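Local coordinates for protein phosphatase Slingshot homolog 2 (Homo sapiens, PDB 2NT2), which dephosphorylates and so activates cofilin, the actin-depolymerising factor, through its protein-tyrosine phosphatase family catalytic domain, thereby regulating actin filament dynamics, at residues W17-L22 against D41-G46. The protein carries 1 engineered substitution. Sequence-based numbering, arbitrary orientation.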
# COMPACT_ATOMS: atom_id res chain seq x y z
N TRP A 17 7.75 -11.21 2.68
CA TRP A 17 8.69 -11.66 3.71
C TRP A 17 8.67 -10.75 4.92
O TRP A 17 8.94 -11.18 6.04
CB TRP A 17 10.09 -11.82 3.11
CG TRP A 17 10.04 -12.81 1.98
CD1 TRP A 17 9.99 -14.17 2.07
CD2 TRP A 17 10.03 -12.50 0.58
NE1 TRP A 17 9.96 -14.72 0.82
CE2 TRP A 17 9.98 -13.72 -0.12
CE3 TRP A 17 10.05 -11.31 -0.15
CZ2 TRP A 17 9.95 -13.79 -1.51
CZ3 TRP A 17 10.03 -11.37 -1.53
CH2 TRP A 17 9.98 -12.61 -2.20
N ASN A 18 8.27 -9.49 4.71
CA ASN A 18 7.99 -8.59 5.82
C ASN A 18 6.67 -8.96 6.49
O ASN A 18 6.52 -8.85 7.70
CB ASN A 18 7.93 -7.13 5.34
CG ASN A 18 9.25 -6.62 4.81
OD1 ASN A 18 10.33 -7.04 5.21
ND2 ASN A 18 9.18 -5.68 3.88
N ALA A 19 5.69 -9.41 5.69
CA ALA A 19 4.39 -9.70 6.28
C ALA A 19 4.41 -10.99 7.10
O ALA A 19 3.54 -11.19 7.95
CB ALA A 19 3.32 -9.76 5.21
N SER A 20 5.40 -11.85 6.83
CA SER A 20 5.57 -13.09 7.58
C SER A 20 6.50 -12.94 8.78
O SER A 20 6.75 -13.91 9.50
CB SER A 20 6.01 -14.25 6.70
OG SER A 20 7.21 -14.07 5.99
N ASN A 21 7.03 -11.74 9.00
CA ASN A 21 7.95 -11.51 10.12
C ASN A 21 7.23 -10.90 11.31
O ASN A 21 7.30 -9.69 11.52
CB ASN A 21 9.10 -10.63 9.66
CG ASN A 21 10.18 -10.41 10.70
OD1 ASN A 21 9.93 -10.44 11.90
ND2 ASN A 21 11.40 -10.15 10.23
N LEU A 22 6.54 -11.72 12.09
CA LEU A 22 5.62 -11.29 13.13
C LEU A 22 6.24 -10.33 14.12
O LEU A 22 5.73 -9.23 14.36
CB LEU A 22 5.05 -12.51 13.86
CG LEU A 22 4.25 -12.29 15.14
CD1 LEU A 22 3.11 -11.30 14.93
CD2 LEU A 22 3.69 -13.61 15.66
N ASP A 41 -0.59 -15.25 1.20
CA ASP A 41 -1.47 -15.50 2.33
C ASP A 41 -1.42 -14.40 3.38
O ASP A 41 -0.48 -13.62 3.44
CB ASP A 41 -1.10 -16.85 2.96
CG ASP A 41 -1.22 -17.98 1.95
OD1 ASP A 41 -0.23 -18.71 1.74
OD2 ASP A 41 -2.30 -18.13 1.35
N ASN A 42 -2.47 -14.38 4.20
CA ASN A 42 -2.57 -13.73 5.49
C ASN A 42 -1.90 -14.62 6.54
O ASN A 42 -2.52 -15.56 7.05
CB ASN A 42 -4.02 -13.49 5.89
CG ASN A 42 -4.75 -12.48 5.04
OD1 ASN A 42 -5.94 -12.23 5.27
ND2 ASN A 42 -4.05 -11.87 4.09
N PHE A 43 -0.64 -14.35 6.83
CA PHE A 43 0.17 -15.20 7.68
C PHE A 43 -0.32 -15.31 9.11
O PHE A 43 -0.17 -16.36 9.73
CB PHE A 43 1.62 -14.68 7.66
CG PHE A 43 2.25 -14.77 6.27
CD1 PHE A 43 2.49 -16.00 5.68
CD2 PHE A 43 2.58 -13.62 5.58
CE1 PHE A 43 3.05 -16.09 4.42
CE2 PHE A 43 3.14 -13.70 4.32
CZ PHE A 43 3.37 -14.93 3.74
N PHE A 44 -0.89 -14.24 9.68
CA PHE A 44 -1.22 -14.29 11.11
C PHE A 44 -2.65 -13.90 11.42
O PHE A 44 -2.90 -12.91 12.12
CB PHE A 44 -0.24 -13.40 11.89
CG PHE A 44 1.21 -13.55 11.44
CD1 PHE A 44 1.82 -12.59 10.67
CD2 PHE A 44 1.93 -14.68 11.80
CE1 PHE A 44 3.13 -12.73 10.25
CE2 PHE A 44 3.24 -14.84 11.38
CZ PHE A 44 3.84 -13.87 10.61
N PRO A 45 -3.63 -14.65 10.93
CA PRO A 45 -5.02 -14.33 11.29
C PRO A 45 -5.25 -14.58 12.78
O PRO A 45 -4.92 -15.65 13.30
CB PRO A 45 -5.85 -15.29 10.44
CG PRO A 45 -4.92 -15.82 9.41
CD PRO A 45 -3.55 -15.81 10.04
N GLY A 46 -5.80 -13.60 13.49
CA GLY A 46 -5.93 -13.72 14.94
C GLY A 46 -4.91 -12.85 15.67
O GLY A 46 -5.00 -12.63 16.87
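Ser20 and Phe43 bring the two backbones nearest, their CA atoms 5.8 Å apart; Ser20 follows the end of helix 16-19, while Phe43 lies in the irregular loop between strands 30-35 and 49-52. Two neighbouring phenylalanines make the contact, their flat rings suiting a surface of Ala19, Ser20, their carbonyls and Leu22 CB. Phe43 CG stands anti to its carbonyl carbon (chi1 -64°), 3.8 Å from Ser20 CB. That CB lies over the ring centre, 11° off the normal, a CH-pi contact; serine puts nothing bulky beyond CB in the way, its OG being weakly bonded to Glu16 O. Ala19 touches the edge of the same ring, CB 3.9 Å from Phe43 CD2. Over the face of Phe43 away from Ser20, offset toward the rim, lies Asp41 O. An alanine in place of Phe43 would probably open a gap beside Ala19 and leave Ser20 CB without its aromatic floor. The Phe44 ring is sandwiched between Leu22 CB, 4.0 Å from its centroid and offset toward the rim, and Phe43 CB over the centre of the other face. Asn21 suits the N-cap, its OD1 accepting from Asp24 N in helix 22-27. At this surface of the dual specificity phosphatase domain, Ala19, its side chain about 9 Å from that of Ser88, the engineered replacement at the phosphocysteine position, packs on Leu85 and His87 of strand 83-87, and Phe44 N is hydrogen-bonded to Tyr50 OH of edge strand 49-52.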